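PDB 3KTA: chromosome partition protein Smc from Pyrococcus furiosus, which probably acts in chromosome condensation and partitioning through an ABC-type ATPase head, of which this chain is the C-terminal part. Local coordinates for residues A76-I81 / Y90-I95; S21-K26 / A108-E113; K26-G31 / K70-L75; E14-N19 / A33-E38. One frame throughout, in Å; residues are numbered along the deposited sequence.

Contact 1 (A76-I81 / Y90-I95); sequences AFVFAI and YLFDEI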
loop_
_atom_site.group_PDB
_atom_site.type_symbol
_atom_site.label_atom_id
_atom_site.label_comp_id
_atom_site.label_asym_id
_atom_site.label_seq_id
_atom_site.Cartn_x
_atom_site.Cartn_y
_atom_site.Cartn_z
ATOM N N ALA B 76 -2.972 -7.384 10.967
ATOM C CA ALA B 76 -2.887 -8.835 11.089
ATOM C C ALA B 76 -3.621 -9.500 9.935
ATOM O O ALA B 76 -3.188 -10.515 9.419
ATOM C CB ALA B 76 -3.456 -9.297 12.429
ATOM N N PHE B 77 -4.732 -8.902 9.508
ATOM C CA PHE B 77 -5.483 -9.443 8.390
ATOM C C PHE B 77 -4.725 -9.321 7.061
ATOM O O PHE B 77 -4.633 -10.282 6.291
ATOM C CB PHE B 77 -6.847 -8.739 8.316
ATOM C CG PHE B 77 -7.761 -9.292 7.275
ATOM C CD1 PHE B 77 -8.248 -10.584 7.366
ATOM C CD2 PHE B 77 -8.155 -8.503 6.204
ATOM C CE1 PHE B 77 -9.092 -11.094 6.405
ATOM C CE2 PHE B 77 -9.010 -9.011 5.236
ATOM C CZ PHE B 77 -9.483 -10.306 5.343
ATOM N N VAL B 78 -4.174 -8.147 6.798
ATOM C CA VAL B 78 -3.421 -7.913 5.566
ATOM C C VAL B 78 -2.251 -8.892 5.480
ATOM O O VAL B 78 -2.013 -9.534 4.443
ATOM C CB VAL B 78 -2.874 -6.478 5.515
ATOM C CG1 VAL B 78 -1.856 -6.319 4.349
ATOM C CG2 VAL B 78 -4.013 -5.481 5.380
ATOM N N PHE B 79 -1.524 -9.001 6.585
ATOM C CA PHE B 79 -0.368 -9.895 6.621
ATOM C C PHE B 79 -0.712 -11.384 6.593
ATOM O O PHE B 79 0.097 -12.189 6.123
ATOM C CB PHE B 79 0.577 -9.503 7.761
ATOM C CG PHE B 79 1.430 -8.311 7.420
ATOM C CD1 PHE B 79 2.630 -8.488 6.742
ATOM C CD2 PHE B 79 1.007 -7.033 7.687
ATOM C CE1 PHE B 79 3.420 -7.413 6.388
ATOM C CE2 PHE B 79 1.790 -5.939 7.327
ATOM C CZ PHE B 79 3.004 -6.139 6.675
ATOM N N ALA B 80 -1.912 -11.746 7.064
ATOM C CA ALA B 80 -2.393 -13.129 6.991
ATOM C C ALA B 80 -2.587 -13.527 5.532
ATOM O O ALA B 80 -2.247 -14.637 5.119
ATOM C CB ALA B 80 -3.725 -13.282 7.780
ATOM N N ILE B 81 -3.141 -12.606 4.749
ATOM C CA ILE B 81 -3.266 -12.815 3.322
ATOM C C ILE B 81 -1.881 -12.867 2.668
ATOM O O ILE B 81 -1.600 -13.741 1.859
ATOM C CB ILE B 81 -4.116 -11.696 2.683
ATOM C CG1 ILE B 81 -5.515 -11.707 3.295
ATOM C CG2 ILE B 81 -4.210 -11.897 1.178
ATOM C CD1 ILE B 81 -6.390 -10.525 2.858
ATOM N N TYR B 90 3.338 -3.909 -1.684
ATOM C CA TYR B 90 2.400 -3.279 -0.760
ATOM C C TYR B 90 2.817 -1.834 -0.642
ATOM O O TYR B 90 4.014 -1.540 -0.617
ATOM C CB TYR B 90 2.448 -3.963 0.630
ATOM C CG TYR B 90 1.922 -5.365 0.532
ATOM C CD1 TYR B 90 2.723 -6.387 0.041
ATOM C CD2 TYR B 90 0.601 -5.664 0.869
ATOM C CE1 TYR B 90 2.230 -7.668 -0.123
ATOM C CE2 TYR B 90 0.103 -6.953 0.722
ATOM C CZ TYR B 90 0.918 -7.944 0.232
ATOM O OH TYR B 90 0.439 -9.214 0.061
ATOM N N LEU B 91 1.836 -0.942 -0.595
ATOM C CA LEU B 91 2.092 0.478 -0.386
ATOM C C LEU B 91 1.341 0.876 0.859
ATOM O O LEU B 91 0.125 0.727 0.928
ATOM C CB LEU B 91 1.611 1.290 -1.581
ATOM C CG LEU B 91 1.643 2.805 -1.409
ATOM C CD1 LEU B 91 3.062 3.328 -1.279
ATOM C CD2 LEU B 91 0.979 3.413 -2.629
ATOM N N PHE B 92 2.081 1.310 1.875
ATOM C CA PHE B 92 1.491 1.648 3.163
ATOM C C PHE B 92 1.820 3.108 3.456
ATOM O O PHE B 92 2.987 3.465 3.573
ATOM C CB PHE B 92 2.130 0.826 4.288
ATOM C CG PHE B 92 1.808 -0.647 4.282
ATOM C CD1 PHE B 92 0.674 -1.155 3.658
ATOM C CD2 PHE B 92 2.639 -1.521 4.974
ATOM C CE1 PHE B 92 0.391 -2.526 3.702
ATOM C CE2 PHE B 92 2.377 -2.887 5.026
ATOM C CZ PHE B 92 1.247 -3.398 4.395
ATOM N N ASP B 93 0.803 3.946 3.626
ATOM C CA ASP B 93 1.018 5.373 3.917
ATOM C C ASP B 93 0.643 5.737 5.367
ATOM O O ASP B 93 -0.534 5.850 5.699
ATOM C CB ASP B 93 0.177 6.198 2.946
ATOM C CG ASP B 93 0.559 7.670 2.929
ATOM O OD1 ASP B 93 1.274 8.134 3.851
ATOM O OD2 ASP B 93 0.151 8.352 1.967
ATOM N N GLU B 94 1.657 5.901 6.217
ATOM C CA GLU B 94 1.474 6.252 7.626
ATOM C C GLU B 94 0.480 5.330 8.354
ATOM O O GLU B 94 -0.423 5.776 9.062
ATOM C CB GLU B 94 1.171 7.748 7.793
ATOM C CG GLU B 94 2.288 8.614 7.264
ATOM C CD GLU B 94 2.146 10.072 7.625
ATOM O OE1 GLU B 94 2.348 10.919 6.730
ATOM O OE2 GLU B 94 1.857 10.388 8.814
ATOM N N ILE B 95 0.707 4.027 8.202
ATOM C CA ILE B 95 -0.156 3.006 8.789
ATOM C C ILE B 95 0.130 2.857 10.270
ATOM O O ILE B 95 -0.602 2.165 10.969
ATOM C CB ILE B 95 -0.002 1.624 8.109
ATOM C CG1 ILE B 95 1.475 1.180 8.102
ATOM C CG2 ILE B 95 -0.598 1.649 6.699
ATOM C CD1 ILE B 95 1.677 -0.310 8.243
#
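Phe79 and Phe92 make the closest touch between segments 76-81 and 90-95: CZ of Phe79 comes to 3.7 Å from CE2 of Phe92, arriving at the edge of the Phe92 ring and in its plane. The pair is oblique, with planes at 61° and centroids 5.9 Å apart. CG of Phe79 lies beside its backbone N (chi1 -78°), and this brings the ring round from the flank of the helix to the strand. With an alanine here in place of Phe79, the edge of Phe92 and the side chains of Leu110 and Ile111 would probably lose a shared partner and face a gap.

Helix 67-84 begins in the ABC signature motif, while strand 89-93 carries the Walker B motif, apolar residues followed by Asp93 and Glu94; Glu94 lines the pocket of the bound dinucleotide. The two segments run nearly antiparallel, their axes 12.3 Å apart, a spacing that large aromatic residues can span.

Val78 supplies the aliphatic side of a contact with two rings. Its CG1 lies 4.2 Å from CE2 of Tyr90, and it also approaches CZ of Phe92 at the ring edge, 4.3 Å away. A compact, branched valine can turn one methyl toward both rings of the strand.

No hydrogen bond joins the segments. The polar end of Tyr90 turns to other partners, its OH bonding to Ala87 N and to Tyr140 OH of the partner chain.

Contact 2 (S21-K26 / A108-E113); sequences SEIFAK and ADLIKE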
loop_
_atom_site.group_PDB
_atom_site.type_symbol
_atom_site.label_atom_id
_atom_site.label_comp_id
_atom_site.label_asym_id
_atom_site.label_seq_id
_atom_site.Cartn_x
_atom_site.Cartn_y
_atom_site.Cartn_z
ATOM N N SER B 21 -4.624 -15.606 13.152
ATOM C CA SER B 21 -4.515 -15.855 14.590
ATOM C C SER B 21 -3.053 -15.774 15.071
ATOM O O SER B 21 -2.765 -15.128 16.082
ATOM C CB SER B 21 -5.167 -17.189 14.953
ATOM O OG SER B 21 -6.573 -17.112 14.757
ATOM N N GLU B 22 -2.136 -16.395 14.336
ATOM C CA GLU B 22 -0.730 -16.379 14.730
ATOM C C GLU B 22 -0.164 -14.960 14.683
ATOM O O GLU B 22 0.516 -14.504 15.611
ATOM C CB GLU B 22 0.085 -17.315 13.848
ATOM C CG GLU B 22 -0.261 -18.788 14.040
ATOM C CD GLU B 22 0.486 -19.709 13.103
ATOM O OE1 GLU B 22 1.247 -19.216 12.247
ATOM O OE2 GLU B 22 0.299 -20.933 13.224
ATOM N N ILE B 23 -0.462 -14.246 13.607
ATOM C CA ILE B 23 0.057 -12.897 13.454
ATOM C C ILE B 23 -0.533 -11.931 14.480
ATOM O O ILE B 23 0.182 -11.113 15.041
ATOM C CB ILE B 23 -0.159 -12.369 12.016
ATOM C CG1 ILE B 23 0.648 -13.222 11.040
ATOM C CG2 ILE B 23 0.252 -10.898 11.929
ATOM C CD1 ILE B 23 0.309 -12.995 9.570
ATOM N N PHE B 24 -1.833 -12.033 14.743
ATOM C CA PHE B 24 -2.443 -11.175 15.757
ATOM C C PHE B 24 -1.767 -11.360 17.112
ATOM O O PHE B 24 -1.459 -10.380 17.790
ATOM C CB PHE B 24 -3.947 -11.429 15.891
ATOM C CG PHE B 24 -4.637 -10.452 16.798
ATOM C CD1 PHE B 24 -5.213 -9.298 16.289
ATOM C CD2 PHE B 24 -4.701 -10.684 18.164
ATOM C CE1 PHE B 24 -5.848 -8.395 17.129
ATOM C CE2 PHE B 24 -5.317 -9.785 19.006
ATOM C CZ PHE B 24 -5.894 -8.637 18.490
ATOM N N ALA B 25 -1.515 -12.613 17.479
ATOM C CA ALA B 25 -0.881 -12.913 18.768
ATOM C C ALA B 25 0.545 -12.369 18.828
ATOM O O ALA B 25 1.003 -11.935 19.884
ATOM C CB ALA B 25 -0.898 -14.422 19.037
ATOM N N LYS B 26 1.236 -12.387 17.696
ATOM C CA LYS B 26 2.588 -11.828 17.600
ATOM C C LYS B 26 2.578 -10.313 17.777
ATOM O O LYS B 26 3.378 -9.756 18.536
ATOM C CB LYS B 26 3.203 -12.194 16.248
ATOM C CG LYS B 26 4.677 -11.866 16.084
ATOM C CD LYS B 26 5.312 -12.770 15.026
ATOM C CE LYS B 26 4.571 -12.671 13.693
ATOM N NZ LYS B 26 5.201 -13.499 12.622
ATOM N N ALA B 108 7.018 -3.383 12.079
ATOM C CA ALA B 108 8.217 -3.252 11.271
ATOM C C ALA B 108 8.959 -4.588 11.129
ATOM O O ALA B 108 9.464 -4.921 10.051
ATOM C CB ALA B 108 9.138 -2.183 11.868
ATOM N N ASP B 109 9.011 -5.366 12.209
ATOM C CA ASP B 109 9.634 -6.684 12.147
ATOM C C ASP B 109 8.871 -7.612 11.193
ATOM O O ASP B 109 9.480 -8.393 10.470
ATOM C CB ASP B 109 9.698 -7.331 13.530
ATOM C CG ASP B 109 10.736 -6.693 14.436
ATOM O OD1 ASP B 109 11.490 -5.806 13.985
ATOM O OD2 ASP B 109 10.785 -7.099 15.614
ATOM N N LEU B 110 7.545 -7.519 11.205
ATOM C CA LEU B 110 6.710 -8.335 10.320
ATOM C C LEU B 110 6.907 -7.899 8.858
ATOM O O LEU B 110 6.954 -8.731 7.950
ATOM C CB LEU B 110 5.241 -8.202 10.733
ATOM C CG LEU B 110 4.169 -8.905 9.901
ATOM C CD1 LEU B 110 4.452 -10.388 9.807
ATOM C CD2 LEU B 110 2.816 -8.633 10.547
ATOM N N ILE B 111 7.025 -6.595 8.625
ATOM C CA ILE B 111 7.356 -6.101 7.285
ATOM C C ILE B 111 8.709 -6.633 6.806
ATOM O O ILE B 111 8.812 -7.143 5.689
ATOM C CB ILE B 111 7.310 -4.553 7.202
ATOM C CG1 ILE B 111 5.859 -4.059 7.216
ATOM C CG2 ILE B 111 8.032 -4.046 5.940
ATOM C CD1 ILE B 111 5.704 -2.576 7.635
ATOM N N LYS B 112 9.730 -6.557 7.663
ATOM C CA LYS B 112 11.060 -7.046 7.306
ATOM C C LYS B 112 11.025 -8.525 6.902
ATOM O O LYS B 112 11.566 -8.905 5.859
ATOM C CB LYS B 112 12.032 -6.846 8.473
ATOM C CG LYS B 112 13.482 -7.145 8.122
ATOM C CD LYS B 112 14.051 -6.026 7.284
ATOM C CE LYS B 112 15.558 -6.111 7.213
ATOM N NZ LYS B 112 16.080 -5.156 6.224
ATOM N N GLU B 113 10.369 -9.355 7.704
ATOM C CA GLU B 113 10.249 -10.781 7.389
ATOM C C GLU B 113 9.476 -10.998 6.087
ATOM O O GLU B 113 9.888 -11.786 5.212
ATOM C CB GLU B 113 9.578 -11.531 8.532
ATOM C CG GLU B 113 9.390 -13.021 8.262
ATOM C CD GLU B 113 10.696 -13.780 8.167
ATOM O OE1 GLU B 113 11.734 -13.257 8.624
ATOM O OE2 GLU B 113 10.684 -14.919 7.645
#
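Lys112 NZ, on the helix that carries Leu110 to Ile23, is gripped twice, by a salt bridge to Asp134 OD1 and a hydrogen bond to Asn132 O. Such polar anchors lie away from the meeting of segments 21-26 and 108-113, where the side chains touch without a hydrogen bond. The main touch is methyl to methyl: CG2 of Ile23 stands 3.7 Å from CD2 of Leu110, and the two side chains cross at about a right angle. CG of Leu110 is anti to its backbone N (chi1 177°), which extends the isobutyl group from its helix so that both methyls face helix 4-27. Ile23 meets it with the short branch, leaving CG1 and CD1 to run on toward Phe79. Leucine suits the longer reach and isoleucine the broad, branched surface that receives it.

At the solvent side the ammonium end of the exposed Lys26 hangs at the border of the same leucine, its NZ 4.3 Å from CD1 of Leu110. This is a loose contact with no bond across, at a rim where a long, charged residue can remain near water.

The contact is helix-to-helix packing, with helix 4-27 and helix 101-114 brought together from distant parts of the sequence. Helix 67-84 joins them through Phe79, which touches both Ile23 and Leu110, and helix 127-130 packs against Ala108 and Ile111 through Met129.

Contact 3 (K26-G31 / K70-L75); sequences KLSPGG and KALTAL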
loop_
_atom_site.group_PDB
_atom_site.type_symbol
_atom_site.label_atom_id
_atom_site.label_comp_id
_atom_site.label_asym_id
_atom_site.label_seq_id
_atom_site.Cartn_x
_atom_site.Cartn_y
_atom_site.Cartn_z
ATOM N N LYS B 26 1.236 -12.387 17.696
ATOM C CA LYS B 26 2.588 -11.828 17.600
ATOM C C LYS B 26 2.578 -10.313 17.777
ATOM O O LYS B 26 3.378 -9.756 18.536
ATOM C CB LYS B 26 3.203 -12.194 16.248
ATOM C CG LYS B 26 4.677 -11.866 16.084
ATOM C CD LYS B 26 5.312 -12.770 15.026
ATOM C CE LYS B 26 4.571 -12.671 13.693
ATOM N NZ LYS B 26 5.201 -13.499 12.622
ATOM N N LEU B 27 1.669 -9.645 17.077
ATOM C CA LEU B 27 1.596 -8.185 17.113
ATOM C C LEU B 27 1.083 -7.665 18.457
ATOM O O LEU B 27 1.467 -6.585 18.898
ATOM C CB LEU B 27 0.708 -7.662 15.980
ATOM C CG LEU B 27 1.245 -7.887 14.562
ATOM C CD1 LEU B 27 0.245 -7.334 13.536
ATOM C CD2 LEU B 27 2.620 -7.237 14.392
ATOM N N SER B 28 0.199 -8.430 19.089
ATOM C CA SER B 28 -0.329 -8.092 20.417
ATOM C C SER B 28 -0.054 -9.207 21.425
ATOM O O SER B 28 -0.922 -10.032 21.699
ATOM C CB SER B 28 -1.832 -7.831 20.349
ATOM O OG SER B 28 -2.101 -6.673 19.588
ATOM N N PRO B 29 1.163 -9.235 21.981
ATOM C CA PRO B 29 1.516 -10.304 22.923
ATOM C C PRO B 29 0.480 -10.431 24.039
ATOM O O PRO B 29 0.041 -9.419 24.593
ATOM C CB PRO B 29 2.874 -9.851 23.469
ATOM C CG PRO B 29 3.461 -9.034 22.346
ATOM C CD PRO B 29 2.281 -8.312 21.733
ATOM N N GLY B 30 0.068 -11.664 24.332
ATOM C CA GLY B 30 -0.944 -11.904 25.345
ATOM C C GLY B 30 -2.371 -11.827 24.827
ATOM O O GLY B 30 -3.318 -12.148 25.547
ATOM N N GLY B 31 -2.533 -11.396 23.582
ATOM C CA GLY B 31 -3.854 -11.300 22.989
ATOM C C GLY B 31 -4.081 -12.396 21.959
ATOM O O GLY B 31 -3.170 -13.145 21.617
ATOM N N LYS B 70 -7.696 -1.156 16.306
ATOM C CA LYS B 70 -8.229 -1.331 14.953
ATOM C C LYS B 70 -7.119 -1.532 13.919
ATOM O O LYS B 70 -7.230 -2.412 13.032
ATOM C CB LYS B 70 -9.097 -0.135 14.551
ATOM C CG LYS B 70 -10.411 -0.044 15.306
ATOM C CD LYS B 70 -11.085 1.287 15.000
ATOM C CE LYS B 70 -12.328 1.510 15.846
ATOM N NZ LYS B 70 -13.377 0.563 15.419
ATOM N N ALA B 71 -6.054 -0.735 14.036
ATOM C CA ALA B 71 -4.935 -0.792 13.090
ATOM C C ALA B 71 -4.247 -2.134 13.183
ATOM O O ALA B 71 -3.963 -2.756 12.168
ATOM C CB ALA B 71 -3.937 0.328 13.354
ATOM N N LEU B 72 -3.996 -2.590 14.402
ATOM C CA LEU B 72 -3.327 -3.878 14.582
ATOM C C LEU B 72 -4.155 -5.035 14.057
ATOM O O LEU B 72 -3.629 -5.972 13.471
ATOM C CB LEU B 72 -2.974 -4.120 16.040
ATOM C CG LEU B 72 -1.814 -3.271 16.540
ATOM C CD1 LEU B 72 -1.537 -3.555 18.013
ATOM C CD2 LEU B 72 -0.560 -3.495 15.692
ATOM N N THR B 73 -5.464 -4.960 14.261
ATOM C CA THR B 73 -6.354 -5.998 13.778
ATOM C C THR B 73 -6.341 -6.045 12.244
ATOM O O THR B 73 -6.244 -7.122 11.645
ATOM C CB THR B 73 -7.788 -5.764 14.310
ATOM O OG1 THR B 73 -7.753 -5.780 15.744
ATOM C CG2 THR B 73 -8.716 -6.857 13.835
ATOM N N ALA B 74 -6.438 -4.868 11.624
ATOM C CA ALA B 74 -6.393 -4.720 10.169
ATOM C C ALA B 74 -5.054 -5.200 9.617
ATOM O O ALA B 74 -5.013 -5.873 8.589
ATOM C CB ALA B 74 -6.625 -3.272 9.776
ATOM N N LEU B 75 -3.971 -4.846 10.299
ATOM C CA LEU B 75 -2.645 -5.260 9.841
ATOM C C LEU B 75 -2.468 -6.776 9.905
ATOM O O LEU B 75 -1.898 -7.394 8.997
ATOM C CB LEU B 75 -1.548 -4.538 10.620
ATOM C CG LEU B 75 -1.373 -3.085 10.187
ATOM C CD1 LEU B 75 -0.562 -2.300 11.198
ATOM C CD2 LEU B 75 -0.727 -3.017 8.801
#
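Ser28 OG lies 3.5 Å from CD1 of Leu72, the shortest approach between segments 26-31 and 70-75. That OG is anti to the carbonyl carbon (chi1 -66°), which turns the hydroxyl to the methyl, and serine is small enough to allow the approach. Leu27 uses two parts of its side chain: CB faces CD2 of Leu72 at 4.4 Å, while the longer reach of CD1 takes it to 4.1 Å from Leu72 O and on to Leu75 CB. Leu27 and Ser28 thus meet Leu72 from the same side, one at each methyl.

A second layer sets these groups in place. Helix 4-27 ends at Leu27, whose O accepts a bond from Arg106 NE. A type II beta turn then runs from Ser28 to Gly31, closed by Gly31 N to Ser28 O at 2.8 Å. Gly30 takes a positive phi (87°), at which a side chain would be jammed against Pro29 O. Val107 of helix 101-114 touches Leu72 and Leu75, and Ile148 of the partner chain packs on Leu75.

Helix 67-84 leads away from the ABC signature motif at its start. Because no hydrogen bond crosses, the segments are probably held by shape and by exclusion of water.

Contact 4 (E14-N19 / A33-E38); sequences EAISRN and ARLILE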
loop_
_atom_site.group_PDB
_atom_site.type_symbol
_atom_site.label_atom_id
_atom_site.label_comp_id
_atom_site.label_asym_id
_atom_site.label_seq_id
_atom_site.Cartn_x
_atom_site.Cartn_y
_atom_site.Cartn_z
ATOM N N GLU B 14 -8.773 -21.629 5.620
ATOM C CA GLU B 14 -8.120 -22.178 6.815
ATOM C C GLU B 14 -6.684 -21.694 6.906
ATOM O O GLU B 14 -6.178 -21.482 8.000
ATOM C CB GLU B 14 -8.170 -23.708 6.858
ATOM C CG GLU B 14 -9.586 -24.281 7.035
ATOM C CD GLU B 14 -10.274 -23.822 8.317
ATOM O OE1 GLU B 14 -9.590 -23.372 9.260
ATOM O OE2 GLU B 14 -11.521 -23.916 8.386
ATOM N N ALA B 15 -6.030 -21.528 5.761
ATOM C CA ALA B 15 -4.649 -21.039 5.743
ATOM C C ALA B 15 -4.585 -19.610 6.255
ATOM O O ALA B 15 -3.813 -19.296 7.167
ATOM C CB ALA B 15 -4.071 -21.140 4.340
ATOM N N ILE B 16 -5.421 -18.743 5.693
ATOM C CA ILE B 16 -5.471 -17.349 6.137
ATOM C C ILE B 16 -5.951 -17.185 7.591
ATOM O O ILE B 16 -5.426 -16.348 8.331
ATOM C CB ILE B 16 -6.286 -16.492 5.139
ATOM C CG1 ILE B 16 -5.539 -16.475 3.800
ATOM C CG2 ILE B 16 -6.455 -15.074 5.660
ATOM C CD1 ILE B 16 -6.309 -15.873 2.640
ATOM N N SER B 17 -6.933 -17.991 8.001
ATOM C CA SER B 17 -7.447 -17.961 9.363
ATOM C C SER B 17 -6.340 -18.281 10.353
ATOM O O SER B 17 -6.169 -17.575 11.354
ATOM C CB SER B 17 -8.609 -18.958 9.504
ATOM O OG SER B 17 -9.113 -18.962 10.819
ATOM N N ARG B 18 -5.577 -19.336 10.073
ATOM C CA ARG B 18 -4.501 -19.731 10.992
ATOM C C ARG B 18 -3.416 -18.649 11.006
ATOM O O ARG B 18 -2.923 -18.252 12.081
ATOM C CB ARG B 18 -3.914 -21.089 10.614
ATOM C CG ARG B 18 -2.721 -21.484 11.498
ATOM C CD ARG B 18 -2.261 -22.908 11.231
ATOM N N ASN B 19 -3.083 -18.141 9.820
ATOM C CA ASN B 19 -2.123 -17.039 9.708
ATOM C C ASN B 19 -2.555 -15.841 10.560
ATOM O O ASN B 19 -1.747 -15.228 11.268
ATOM C CB ASN B 19 -1.961 -16.576 8.252
ATOM C CG ASN B 19 -1.238 -17.609 7.359
ATOM O OD1 ASN B 19 -0.671 -18.593 7.837
ATOM N ND2 ASN B 19 -1.265 -17.371 6.055
ATOM N N ALA B 33 -6.926 -13.592 18.418
ATOM C CA ALA B 33 -8.029 -13.233 17.541
ATOM C C ALA B 33 -8.339 -14.357 16.567
ATOM O O ALA B 33 -7.498 -15.224 16.320
ATOM C CB ALA B 33 -7.722 -11.941 16.785
ATOM N N ARG B 34 -9.557 -14.338 16.028
ATOM C CA ARG B 34 -10.022 -15.365 15.092
ATOM C C ARG B 34 -10.771 -14.759 13.913
ATOM O O ARG B 34 -11.401 -13.701 14.034
ATOM C CB ARG B 34 -11.000 -16.340 15.771
ATOM C CG ARG B 34 -10.430 -17.279 16.795
ATOM C CD ARG B 34 -11.516 -18.286 17.202
ATOM N NE ARG B 34 -12.713 -17.625 17.723
ATOM C CZ ARG B 34 -13.965 -17.974 17.429
ATOM N NH1 ARG B 34 -14.211 -18.984 16.601
ATOM N NH2 ARG B 34 -14.981 -17.307 17.963
ATOM N N LEU B 35 -10.702 -15.445 12.779
ATOM C CA LEU B 35 -11.620 -15.226 11.667
ATOM C C LEU B 35 -12.744 -16.252 11.774
ATOM O O LEU B 35 -12.505 -17.426 12.071
ATOM C CB LEU B 35 -10.918 -15.389 10.321
ATOM C CG LEU B 35 -9.704 -14.500 10.038
ATOM C CD1 LEU B 35 -9.275 -14.670 8.595
ATOM C CD2 LEU B 35 -10.009 -13.038 10.339
ATOM N N ILE B 36 -13.973 -15.809 11.526
ATOM C CA ILE B 36 -15.130 -16.687 11.653
ATOM C C ILE B 36 -16.017 -16.563 10.426
ATOM O O ILE B 36 -16.396 -15.462 10.058
ATOM C CB ILE B 36 -15.957 -16.287 12.883
ATOM C CG1 ILE B 36 -15.071 -16.262 14.131
ATOM C CG2 ILE B 36 -17.147 -17.225 13.069
ATOM C CD1 ILE B 36 -15.738 -15.648 15.334
ATOM N N LEU B 37 -16.331 -17.680 9.779
ATOM C CA LEU B 37 -17.308 -17.659 8.686
ATOM C C LEU B 37 -18.705 -17.581 9.290
ATOM O O LEU B 37 -19.044 -18.367 10.170
ATOM C CB LEU B 37 -17.173 -18.905 7.812
ATOM C CG LEU B 37 -15.895 -18.978 6.964
ATOM C CD1 LEU B 37 -15.717 -20.338 6.311
ATOM C CD2 LEU B 37 -15.892 -17.871 5.907
ATOM N N GLU B 38 -19.502 -16.615 8.836
ATOM C CA GLU B 38 -20.851 -16.438 9.366
ATOM C C GLU B 38 -21.688 -17.678 9.105
ATOM O O GLU B 38 -22.592 -18.018 9.883
ATOM C CB GLU B 38 -21.520 -15.223 8.727
ATOM C CG GLU B 38 -20.971 -13.895 9.204
ATOM C CD GLU B 38 -21.771 -12.726 8.677
ATOM O OE1 GLU B 38 -22.512 -12.915 7.690
ATOM O OE2 GLU B 38 -21.663 -11.624 9.251
HETATM O O HOH W 1 -8.707 -17.634 13.004
#
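Ile16 and Ser17 of helix 4-27 pack on Leu35, joining the long N-terminal helix of this chain to the antiparallel hairpin of strands 32-37 and 48-53 that follows it, a layering of helix on sheet. Ile16 comes first along the helix. Its CG2 branch touches CD1 of Leu35 at 4.1 Å, while the rest of the side chain leads away to Ala80 and Phe84 of helix 67-84; a branched isoleucine can therefore serve two neighbours at once.

Ser17 sits closer to the strand, its CA 5.5 Å from the CA of Leu35, and a small residue suits so near an approach. CD1 of Leu35 rests 3.8 Å from CA of Ser17, so the leucine packs on the helix backbone itself. Leu35 also reaches Phe20 of the same helix and Ile50 of the next strand. Arg34 and Ile36 pair by backbone bonds with strand 48-53, and Leu35 between them directs its N-H to the helix side. One water joins Ser17 and Leu35. OG of Ser17, anti to the backbone N (chi1 179°), is hydrogen-bonded to it at 2.6 Å; the water donates to Ser17 O at 3.0 Å and accepts from Leu35 N, also at 3.0 Å.

Further on, Asn19 turns to helix 67-84, where its OD1 is bonded to Lys83 NZ and its ND2 to Ala80 O.

In the fold
Along the chain contact 4 crosses contacts 2 and 3, their segments alternating; all three use helix 4-27. Contacts 3 and 1 follow in series within the span that contact 2 encloses. Contacts 1 and 3 share helix 67-84, their centres about 12 Å apart; contacts 2 and 3 lie closest, about 9 Å between centres, and share Lys26. Contact 4 is farthest out, about 17 Å from the centre of contact 1, toward the hairpin. Together they tie the signature helix and Walker B strand of this C-terminal half of the ATPase head to helices 4-27 and 101-114. A strand of the partner chain pairs in parallel with Leu91 and Phe92, so the sheet of strand 89-93 runs on across the interface.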